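Long-range contacts in DUF917 domain-containing protein (Chromobacterium violaceum, PDB 2O3I), which is of unknown function but belongs to the DUF917 family and combines S-Me-THD-like N-terminal and C-terminal domains: residues A66-A70 and L191-L195; P153-F157 and E167-R171; E11-Q15 and M28-R32; L313-D318 and Y386-D390. The protein carries 2 engineered substitutions. All blocks are in the same frame, centred on the assembly; numbering follows the deposited sequence.

In the fold
Contact 3 closes first along the chain, then contact 1 with contact 2 nested inside its loop, and contact 4 comes last. Contacts 1 and 2 are neighbours, with centres about 14 Å apart. Both reach the mixed sheet, and Leu191 of helix 183-194 packs on Ala156 and Leu168 of the hairpin. Contact 3 joins helices 10-19 and 28-35, its centre about 21 Å from that of contact 1. Contact 4 involves strand 314-315 of the second, antiparallel sheet, its centre 27 to 33 Å from the others. Contact 2 also lies at the subunit interface, where strand 165-171 pairs antiparallel with a strand of the second subunit, so that the mixed sheet runs on across it.

Contact 1: A66-A70 and L191-L195; sequences AYMGA and LRPIL
Met68, a selenomethionine, reaches from strand 61-69 to helix 183-194 and meets Leu191, Arg192 and Leu195. The apolar contacts come first. Its chain leaves the strand extended, with CG anti to the backbone N (chi1 179°), and bends only at the selenium-methyl end. Met68 CG lies 3.6 Å from Leu195 CD1. Further out, Met68 SE rests 4.0 Å from Leu191 CB. The Met68 side chain crosses both leucines at about a right angle. Leu195 CD1 also touches the strand backbone, 3.5 Å from Met68 O, and packs near Gly69 N.

The second kind of contact is methyl over a flat charged group. Met68 CE sits over the centre of one face of the Arg192 guanidinium, 3.8 Å above its plane. Gly69 N lies at the edge of the same group. The polar end of Arg192 is held from elsewhere, by a salt bridge from NH2 to Glu188. Backbone bonds of Met68 go to Gly204 on the next strand.

The segments therefore meet through dispersion and shape. Met68 fills the space between strand 61-69 and residues 191-195 with apolar contacts, while charge and backbone bonding are handled by residues outside the contact.

Contact 2: P153-F157 and E167-R171; sequences PTPAF and ELGVR
Phe157 and Glu167 lie side by side on one face of the hairpin and point the same way. Glu167 OE1 sits at the edge of the phenyl ring, near its plane, 3.4 Å from Phe157 CE1. The carboxylate is turned 75° from the ring. Glu167 CG is also close, 3.5 Å from Phe157 CE1. With CG anti to the backbone N (chi1 -177°), the extended chain carries CB and CG past the CD1-CE1 side, out of the ring plane, and brings OE1 down to the edge. The other oxygen, Glu167 OE2, faces the Pro155 ring and makes a salt bridge to Arg93 of helix 81-96.

Ala156 and Leu168 form an antiparallel hydrogen-bonded pair. Ala156 N donates to Leu168 O at 2.9 Å, and Leu168 N returns the bond to Ala156 O at 2.9 Å. Their side chains share the other face. Phe157 and Glu167 are the adjoining non-hydrogen-bonded pair, where Glu167 CA makes a CA-H...O contact with Ala156 O. On its other side, strand 165-171 pairs antiparallel with a strand of the second subunit.

Beyond the cis peptide before Pro155, Thr154 continues the link with its side chain. Val170 N donates to Thr154 OG1 at 3.1 Å and an N-H...O angle of 171°. Water 1 lies 2.6 Å from Thr154 OG1 and gives a weak bond to Val170 O.

The hydroxyl thus takes over from a backbone acceptor as the ladder ends. The aromatic edge is probably mildly favourable for the carboxylate oxygen, as ring C-H groups are slightly positive. Arg93 is the stronger polar partner of Glu167.

Contact 3: E11-Q15 and M28-R32; sequences EPLLQ and MISAR
Arg32 grips the Glu11 carboxylate side-on, using NE and NH2, in a salt bridge between helices 28-35 and 10-19. Arg32 NH2 donates to Glu11 OE1 at 2.8 Å, from a position where OE1 lies 24° out of the guanidinium plane. Arg32 NE donates to Glu11 OE2 at 3.1 Å, with OE2 in that plane. Each oxygen uses its syn lone pair. The two bonds, one to each oxygen, fix the rotation of both groups, which lie nearly coplanar. Arg32 NH2 has a further partner in Gln329 OE1, outside the helix pair.

Beneath the charges lies the apolar layer. Leu14 points at the facing helix and divides its two methyls. Its CD1 meets Met28 CE, the methyl of a selenomethionine, at 3.5 Å. Its CD2 lies 4.0 Å from Ala31 CB and also touches the aliphatic part of Arg32 at CG. The Met28 chain bends at its last torsion (chi3 78°), and this brings the methyl across to Gln15 CG as well, 3.4 Å away. Val115 and Ala111 of helix 111-124 pack against Leu14 and Ala31.

The short helix segments run antiparallel, 157° apart, with axes 10.2 Å from each other. This is an antiparallel helix pair from neighbouring parts of the chain, with an apolar seam and a salt bridge at its margin. It belongs to the S-Me-THD-like N-terminal domain.

Contact 4: L313-D318 and Y386-D390; sequences LATAPD and YAPVD
Tyr386 reaches over to Pro317 and Asp318, and its side chain can be followed outward. CB carries CG anti to the backbone N (chi1 165°), which turns the ring toward segment 313-318. Tyr386 CG is 4.1 Å from Pro317 CD, where the proline begins to cover one ring face. Pro317 CD makes a CH-pi contact, 3.8 Å from the Tyr386 ring centroid and over the face. Over the same face, Pro317 CG reaches Tyr386 CZ at 3.5 Å. Pro388, from the tyrosine's own segment, lies over the opposite face, so the ring is sandwiched between two prolines. CE2 passes near the carboxylate at the ring edge. At the tip, Tyr386 OH donates to Asp318 OD1 at 2.7 Å, from above the carboxylate plane, 44° out of it.

Asp318 OD1 also accepts a bond from Ala360 N. Its other oxygen turns to the backbone beyond: Val389 N donates to Asp318 OD2 at 3.0 Å, on the syn side. Both Val389 methyls pack against this oxygen from one side, and Val389 CG1 touches Ala314 CB at 4.0 Å. Water 2 accepts a bond from Thr315 N and lies within bonding distance of Asp318 OD2 and Ala387 O. The buried carboxylate is thus well supplied with donors.

The C-terminal loop is in this way fastened beside weak strand 314-315. Helix 367-379 packs on Thr315, Ala316, Pro317 and Tyr386 through Leu377, Phe373 and Leu370. Ala357 of strand 352-358 touches both Ala314 and Val389.

Contact 1: A66-A70 and L191-L195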
loop_
_atom_site.group_PDB
_atom_site.type_symbol
_atom_site.label_atom_id
_atom_site.label_comp_id
_atom_site.label_asym_id
_atom_site.label_seq_id
_atom_site.Cartn_x
_atom_site.Cartn_y
_atom_site.Cartn_z
ATOM N N ALA A 66 -2.235 -9.651 -15.264
ATOM C CA ALA A 66 -0.803 -9.906 -15.375
ATOM C C ALA A 66 -0.140 -10.298 -14.061
ATOM O O ALA A 66 -0.791 -10.446 -13.022
ATOM C CB ALA A 66 -0.101 -8.669 -15.938
ATOM N N TYR A 67 1.168 -10.487 -14.139
ATOM C CA TYR A 67 1.981 -10.799 -12.979
ATOM C C TYR A 67 2.763 -9.509 -12.750
ATOM O O TYR A 67 3.103 -8.804 -13.697
ATOM C CB TYR A 67 2.938 -11.958 -13.281
ATOM C CG TYR A 67 2.552 -13.270 -12.636
ATOM C CD1 TYR A 67 2.493 -14.443 -13.388
ATOM C CD2 TYR A 67 2.275 -13.346 -11.274
ATOM C CE1 TYR A 67 2.170 -15.660 -12.805
ATOM C CE2 TYR A 67 1.950 -14.568 -10.672
ATOM C CZ TYR A 67 1.901 -15.720 -11.448
ATOM O OH TYR A 67 1.590 -16.932 -10.870
HETATM N N MSE A 68 3.026 -9.194 -11.490
HETATM C CA MSE A 68 3.755 -7.981 -11.131
HETATM C C MSE A 68 4.709 -8.311 -9.973
HETATM O O MSE A 68 4.414 -9.173 -9.137
HETATM C CB MSE A 68 2.751 -6.891 -10.715
HETATM C CG MSE A 68 3.354 -5.556 -10.289
HETATM SE SE MSE A 68 2.009 -4.319 -9.572
HETATM C CE MSE A 68 2.281 -2.829 -10.774
ATOM N N GLY A 69 5.858 -7.643 -9.937
ATOM C CA GLY A 69 6.807 -7.891 -8.867
ATOM C C GLY A 69 8.201 -8.283 -9.314
ATOM O O GLY A 69 8.574 -8.097 -10.474
ATOM N N ALA A 70 8.968 -8.838 -8.377
ATOM C CA ALA A 70 10.343 -9.266 -8.622
ATOM C C ALA A 70 10.442 -10.518 -9.495
ATOM O O ALA A 70 9.824 -11.541 -9.199
ATOM C CB ALA A 70 11.040 -9.516 -7.294
ATOM N N LEU A 191 0.779 -0.023 -5.445
ATOM C CA LEU A 191 0.646 -1.454 -5.675
ATOM C C LEU A 191 1.941 -2.211 -5.410
ATOM O O LEU A 191 1.946 -3.226 -4.711
ATOM C CB LEU A 191 0.193 -1.721 -7.114
ATOM C CG LEU A 191 -1.207 -1.261 -7.530
ATOM C CD1 LEU A 191 -1.381 -1.488 -9.017
ATOM C CD2 LEU A 191 -2.264 -2.020 -6.758
ATOM N N ARG A 192 3.040 -1.713 -5.958
ATOM C CA ARG A 192 4.322 -2.385 -5.798
ATOM C C ARG A 192 4.781 -2.612 -4.355
ATOM O O ARG A 192 5.295 -3.679 -4.028
ATOM C CB ARG A 192 5.400 -1.644 -6.603
ATOM C CG ARG A 192 5.153 -1.679 -8.116
ATOM C CD ARG A 192 6.299 -1.049 -8.906
ATOM N NE ARG A 192 6.029 -0.977 -10.343
ATOM C CZ ARG A 192 5.971 -2.024 -11.162
ATOM N NH1 ARG A 192 6.169 -3.252 -10.701
ATOM N NH2 ARG A 192 5.707 -1.843 -12.449
ATOM N N PRO A 193 4.609 -1.620 -3.468
ATOM C CA PRO A 193 5.049 -1.845 -2.085
ATOM C C PRO A 193 4.237 -2.930 -1.377
ATOM O O PRO A 193 4.764 -3.680 -0.556
ATOM C CB PRO A 193 4.872 -0.472 -1.442
ATOM C CG PRO A 193 5.117 0.461 -2.589
ATOM C CD PRO A 193 4.329 -0.193 -3.699
ATOM N N ILE A 194 2.951 -3.002 -1.703
ATOM C CA ILE A 194 2.061 -3.991 -1.112
ATOM C C ILE A 194 2.562 -5.399 -1.417
ATOM O O ILE A 194 2.416 -6.310 -0.605
ATOM C CB ILE A 194 0.620 -3.810 -1.647
ATOM C CG1 ILE A 194 0.043 -2.495 -1.114
ATOM C CG2 ILE A 194 -0.251 -4.990 -1.245
ATOM C CD1 ILE A 194 -1.277 -2.110 -1.704
ATOM N N LEU A 195 3.163 -5.572 -2.588
ATOM C CA LEU A 195 3.685 -6.874 -2.981
ATOM C C LEU A 195 4.936 -7.265 -2.186
ATOM O O LEU A 195 5.328 -8.432 -2.181
ATOM C CB LEU A 195 3.998 -6.892 -4.484
ATOM C CG LEU A 195 2.804 -6.803 -5.444
ATOM C CD1 LEU A 195 3.298 -6.756 -6.883
ATOM C CD2 LEU A 195 1.892 -7.999 -5.232
#

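Contact 2: P153-F157 and E167-R171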
loop_
_atom_site.group_PDB
_atom_site.type_symbol
_atom_site.label_atom_id
_atom_site.label_comp_id
_atom_site.label_asym_id
_atom_site.label_seq_id
_atom_site.Cartn_x
_atom_site.Cartn_y
_atom_site.Cartn_z
ATOM N N PRO A 153 -8.299 3.238 -13.291
ATOM C CA PRO A 153 -7.313 2.214 -12.932
ATOM C C PRO A 153 -7.728 1.302 -11.784
ATOM O O PRO A 153 -7.210 0.190 -11.652
ATOM C CB PRO A 153 -6.072 3.040 -12.592
ATOM C CG PRO A 153 -6.661 4.267 -11.976
ATOM C CD PRO A 153 -7.808 4.583 -12.930
ATOM N N THR A 154 -8.649 1.774 -10.947
ATOM C CA THR A 154 -9.113 0.981 -9.814
ATOM C C THR A 154 -10.627 0.844 -9.903
ATOM O O THR A 154 -11.286 1.623 -10.579
ATOM C CB THR A 154 -8.763 1.646 -8.470
ATOM O OG1 THR A 154 -9.545 2.833 -8.314
ATOM C CG2 THR A 154 -7.294 2.011 -8.417
ATOM N N PRO A 155 -11.203 -0.145 -9.210
ATOM C CA PRO A 155 -10.580 -1.146 -8.344
ATOM C C PRO A 155 -9.462 -1.950 -8.997
ATOM O O PRO A 155 -9.581 -2.392 -10.144
ATOM C CB PRO A 155 -11.754 -2.038 -7.956
ATOM C CG PRO A 155 -12.923 -1.120 -8.014
ATOM C CD PRO A 155 -12.656 -0.362 -9.286
ATOM N N ALA A 156 -8.373 -2.132 -8.255
ATOM C CA ALA A 156 -7.239 -2.915 -8.732
ATOM C C ALA A 156 -7.165 -4.131 -7.804
ATOM O O ALA A 156 -7.379 -4.009 -6.596
ATOM C CB ALA A 156 -5.960 -2.107 -8.644
ATOM N N PHE A 157 -6.879 -5.302 -8.358
ATOM C CA PHE A 157 -6.816 -6.495 -7.531
ATOM C C PHE A 157 -5.443 -7.162 -7.586
ATOM O O PHE A 157 -4.933 -7.454 -8.662
ATOM C CB PHE A 157 -7.892 -7.498 -7.974
ATOM C CG PHE A 157 -9.300 -6.945 -7.951
ATOM C CD1 PHE A 157 -9.975 -6.752 -6.744
ATOM C CD2 PHE A 157 -9.940 -6.597 -9.135
ATOM C CE1 PHE A 157 -11.276 -6.215 -6.718
ATOM C CE2 PHE A 157 -11.232 -6.061 -9.125
ATOM C CZ PHE A 157 -11.903 -5.868 -7.911
ATOM N N GLU A 167 -7.512 -5.598 -2.512
ATOM C CA GLU A 167 -8.135 -4.667 -3.439
ATOM C C GLU A 167 -7.653 -3.253 -3.133
ATOM O O GLU A 167 -7.469 -2.878 -1.970
ATOM C CB GLU A 167 -9.653 -4.724 -3.324
ATOM C CG GLU A 167 -10.359 -3.816 -4.311
ATOM C CD GLU A 167 -11.862 -3.783 -4.109
ATOM O OE1 GLU A 167 -12.464 -4.853 -3.866
ATOM O OE2 GLU A 167 -12.443 -2.687 -4.204
ATOM N N LEU A 168 -7.452 -2.465 -4.178
ATOM C CA LEU A 168 -6.992 -1.103 -3.995
ATOM C C LEU A 168 -7.817 -0.135 -4.833
ATOM O O LEU A 168 -8.002 -0.337 -6.029
ATOM C CB LEU A 168 -5.510 -1.013 -4.369
ATOM C CG LEU A 168 -4.659 0.195 -3.963
ATOM C CD1 LEU A 168 -4.960 1.361 -4.856
ATOM C CD2 LEU A 168 -4.894 0.542 -2.502
ATOM N N GLY A 169 -8.328 0.906 -4.182
ATOM C CA GLY A 169 -9.112 1.918 -4.868
ATOM C C GLY A 169 -8.439 3.263 -4.674
ATOM O O GLY A 169 -8.005 3.579 -3.567
ATOM N N VAL A 170 -8.324 4.049 -5.739
ATOM C CA VAL A 170 -7.697 5.367 -5.645
ATOM C C VAL A 170 -8.519 6.477 -6.292
ATOM O O VAL A 170 -8.920 6.385 -7.455
ATOM C CB VAL A 170 -6.290 5.391 -6.294
ATOM C CG1 VAL A 170 -5.740 6.811 -6.289
ATOM C CG2 VAL A 170 -5.345 4.476 -5.534
ATOM N N ARG A 171 -8.751 7.532 -5.518
ATOM C CA ARG A 171 -9.478 8.705 -5.981
ATOM C C ARG A 171 -8.550 9.905 -5.781
ATOM O O ARG A 171 -8.220 10.278 -4.652
ATOM C CB ARG A 171 -10.779 8.893 -5.184
HETATM O O HOH W 1 -9.835 4.649 -10.118
#

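Contact 3: E11-Q15 and M28-R32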
loop_
_atom_site.group_PDB
_atom_site.type_symbol
_atom_site.label_atom_id
_atom_site.label_comp_id
_atom_site.label_asym_id
_atom_site.label_seq_id
_atom_site.Cartn_x
_atom_site.Cartn_y
_atom_site.Cartn_z
ATOM N N GLU A 11 5.142 -21.509 -27.017
ATOM C CA GLU A 11 6.585 -21.344 -27.173
ATOM C C GLU A 11 6.919 -20.304 -28.237
ATOM O O GLU A 11 7.729 -19.406 -27.999
ATOM C CB GLU A 11 7.249 -22.687 -27.502
ATOM C CG GLU A 11 8.708 -22.585 -27.926
ATOM C CD GLU A 11 9.624 -21.986 -26.858
ATOM O OE1 GLU A 11 10.800 -21.719 -27.177
ATOM O OE2 GLU A 11 9.185 -21.785 -25.707
ATOM N N PRO A 12 6.313 -20.411 -29.432
ATOM C CA PRO A 12 6.644 -19.396 -30.439
ATOM C C PRO A 12 6.079 -18.027 -30.068
ATOM O O PRO A 12 6.657 -16.988 -30.397
ATOM C CB PRO A 12 6.017 -19.958 -31.719
ATOM C CG PRO A 12 4.882 -20.791 -31.220
ATOM C CD PRO A 12 5.487 -21.484 -30.013
ATOM N N LEU A 13 4.944 -18.041 -29.381
ATOM C CA LEU A 13 4.270 -16.822 -28.954
ATOM C C LEU A 13 5.131 -16.011 -27.996
ATOM O O LEU A 13 5.245 -14.794 -28.118
ATOM C CB LEU A 13 2.942 -17.178 -28.270
ATOM C CG LEU A 13 2.136 -16.040 -27.639
ATOM C CD1 LEU A 13 1.829 -14.959 -28.669
ATOM C CD2 LEU A 13 0.857 -16.609 -27.060
ATOM N N LEU A 14 5.730 -16.688 -27.029
ATOM C CA LEU A 14 6.556 -15.997 -26.062
ATOM C C LEU A 14 7.843 -15.507 -26.713
ATOM O O LEU A 14 8.348 -14.449 -26.353
ATOM C CB LEU A 14 6.839 -16.909 -24.863
ATOM C CG LEU A 14 7.566 -18.237 -25.052
ATOM C CD1 LEU A 14 9.077 -18.028 -24.891
ATOM C CD2 LEU A 14 7.048 -19.230 -24.001
ATOM N N GLN A 15 8.353 -16.264 -27.682
ATOM C CA GLN A 15 9.578 -15.884 -28.385
ATOM C C GLN A 15 9.374 -14.576 -29.131
ATOM O O GLN A 15 10.171 -13.641 -29.007
ATOM C CB GLN A 15 9.987 -16.955 -29.397
ATOM C CG GLN A 15 10.465 -18.266 -28.798
ATOM C CD GLN A 15 11.849 -18.652 -29.289
ATOM O OE1 GLN A 15 12.209 -19.829 -29.303
ATOM N NE2 GLN A 15 12.638 -17.657 -29.680
HETATM N N MSE A 28 11.589 -15.180 -20.688
HETATM C CA MSE A 28 11.056 -16.333 -21.390
HETATM C C MSE A 28 11.132 -17.498 -20.412
HETATM O O MSE A 28 10.341 -18.439 -20.474
HETATM C CB MSE A 28 11.896 -16.629 -22.632
HETATM C CG MSE A 28 11.729 -15.611 -23.743
HETATM SE SE MSE A 28 13.060 -15.813 -25.132
HETATM C CE MSE A 28 12.327 -17.326 -26.078
ATOM N N ILE A 29 12.087 -17.413 -19.496
ATOM C CA ILE A 29 12.281 -18.446 -18.493
ATOM C C ILE A 29 11.004 -18.674 -17.694
ATOM O O ILE A 29 10.515 -19.798 -17.594
ATOM C CB ILE A 29 13.417 -18.058 -17.543
ATOM C CG1 ILE A 29 14.677 -17.745 -18.366
ATOM C CG2 ILE A 29 13.654 -19.183 -16.537
ATOM C CD1 ILE A 29 15.854 -17.199 -17.568
ATOM N N SER A 30 10.456 -17.600 -17.132
ATOM C CA SER A 30 9.234 -17.712 -16.349
ATOM C C SER A 30 8.039 -17.985 -17.260
ATOM O O SER A 30 7.071 -18.604 -16.844
ATOM C CB SER A 30 8.993 -16.438 -15.524
ATOM O OG SER A 30 8.583 -15.351 -16.333
ATOM N N ALA A 31 8.106 -17.523 -18.504
ATOM C CA ALA A 31 7.016 -17.755 -19.445
ATOM C C ALA A 31 6.967 -19.241 -19.797
ATOM O O ALA A 31 5.889 -19.823 -19.903
ATOM C CB ALA A 31 7.208 -16.923 -20.706
ATOM N N ARG A 32 8.141 -19.845 -19.972
ATOM C CA ARG A 32 8.245 -21.264 -20.305
ATOM C C ARG A 32 7.842 -22.129 -19.121
ATOM O O ARG A 32 7.233 -23.182 -19.291
ATOM C CB ARG A 32 9.673 -21.606 -20.763
ATOM C CG ARG A 32 9.945 -21.245 -22.233
ATOM C CD ARG A 32 11.421 -21.327 -22.614
ATOM N NE ARG A 32 11.640 -21.007 -24.025
ATOM C CZ ARG A 32 12.820 -20.677 -24.552
ATOM N NH1 ARG A 32 13.899 -20.623 -23.785
ATOM N NH2 ARG A 32 12.921 -20.383 -25.844
#

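Contact 4: L313-D318 and Y386-D390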
loop_
_atom_site.group_PDB
_atom_site.type_symbol
_atom_site.label_atom_id
_atom_site.label_comp_id
_atom_site.label_asym_id
_atom_site.label_seq_id
_atom_site.Cartn_x
_atom_site.Cartn_y
_atom_site.Cartn_z
ATOM N N LEU A 313 21.361 6.759 -30.208
ATOM C CA LEU A 313 21.031 6.059 -31.446
ATOM C C LEU A 313 19.521 5.883 -31.569
ATOM O O LEU A 313 18.955 5.991 -32.661
ATOM C CB LEU A 313 21.696 4.681 -31.472
ATOM C CG LEU A 313 23.201 4.605 -31.720
ATOM C CD1 LEU A 313 23.680 3.196 -31.439
ATOM C CD2 LEU A 313 23.502 4.995 -33.158
ATOM N N ALA A 314 18.881 5.600 -30.440
ATOM C CA ALA A 314 17.437 5.414 -30.400
ATOM C C ALA A 314 16.921 5.693 -29.003
ATOM O O ALA A 314 17.670 5.658 -28.029
ATOM C CB ALA A 314 17.064 3.991 -30.822
ATOM N N THR A 315 15.626 5.954 -28.912
ATOM C CA THR A 315 15.005 6.263 -27.641
ATOM C C THR A 315 13.560 5.798 -27.665
ATOM O O THR A 315 12.936 5.760 -28.724
ATOM C CB THR A 315 15.048 7.787 -27.399
ATOM O OG1 THR A 315 16.408 8.196 -27.221
ATOM C CG2 THR A 315 14.247 8.172 -26.189
ATOM N N ALA A 316 13.045 5.423 -26.499
ATOM C CA ALA A 316 11.656 5.003 -26.386
ATOM C C ALA A 316 10.864 6.250 -26.760
ATOM O O ALA A 316 11.368 7.363 -26.618
ATOM C CB ALA A 316 11.346 4.586 -24.954
ATOM N N PRO A 317 9.607 6.096 -27.202
ATOM C CA PRO A 317 8.808 4.881 -27.394
ATOM C C PRO A 317 9.332 3.826 -28.362
ATOM O O PRO A 317 8.864 2.694 -28.347
ATOM C CB PRO A 317 7.451 5.432 -27.820
ATOM C CG PRO A 317 7.825 6.659 -28.597
ATOM C CD PRO A 317 8.874 7.279 -27.693
ATOM N N ASP A 318 10.288 4.179 -29.212
ATOM C CA ASP A 318 10.823 3.189 -30.138
ATOM C C ASP A 318 11.383 2.010 -29.353
ATOM O O ASP A 318 12.071 2.189 -28.345
ATOM C CB ASP A 318 11.934 3.776 -31.020
ATOM C CG ASP A 318 11.418 4.784 -32.029
ATOM O OD1 ASP A 318 10.208 4.764 -32.345
ATOM O OD2 ASP A 318 12.235 5.587 -32.525
ATOM N N TYR A 386 11.907 13.487 -28.832
ATOM C CA TYR A 386 11.737 12.135 -29.341
ATOM C C TYR A 386 12.170 12.207 -30.801
ATOM O O TYR A 386 11.715 13.081 -31.538
ATOM C CB TYR A 386 10.266 11.711 -29.245
ATOM C CG TYR A 386 9.886 10.480 -30.055
ATOM C CD1 TYR A 386 8.682 10.440 -30.765
ATOM C CD2 TYR A 386 10.707 9.348 -30.091
ATOM C CE1 TYR A 386 8.299 9.305 -31.493
ATOM C CE2 TYR A 386 10.331 8.208 -30.814
ATOM C CZ TYR A 386 9.124 8.198 -31.511
ATOM O OH TYR A 386 8.742 7.086 -32.219
ATOM N N ALA A 387 13.059 11.307 -31.209
ATOM C CA ALA A 387 13.543 11.278 -32.586
ATOM C C ALA A 387 13.230 9.934 -33.240
ATOM O O ALA A 387 14.040 9.010 -33.200
ATOM C CB ALA A 387 15.039 11.534 -32.612
ATOM N N PRO A 388 12.051 9.815 -33.865
ATOM C CA PRO A 388 11.637 8.572 -34.524
ATOM C C PRO A 388 12.693 7.988 -35.458
ATOM O O PRO A 388 13.185 8.666 -36.363
ATOM C CB PRO A 388 10.385 8.984 -35.293
ATOM C CG PRO A 388 9.833 10.109 -34.480
ATOM C CD PRO A 388 11.077 10.890 -34.120
ATOM N N VAL A 389 13.034 6.725 -35.236
ATOM C CA VAL A 389 14.005 6.062 -36.087
ATOM C C VAL A 389 13.431 5.973 -37.500
ATOM O O VAL A 389 14.176 5.878 -38.479
ATOM C CB VAL A 389 14.338 4.650 -35.563
ATOM C CG1 VAL A 389 15.171 4.760 -34.291
ATOM C CG2 VAL A 389 13.054 3.875 -35.292
ATOM N N ASP A 390 12.104 6.011 -37.600
ATOM C CA ASP A 390 11.440 5.967 -38.897
ATOM C C ASP A 390 11.419 7.376 -39.484
ATOM O O ASP A 390 12.187 7.627 -40.436
ATOM C CB ASP A 390 10.012 5.447 -38.748
HETATM O O HOH W 2 14.433 6.887 -31.367
#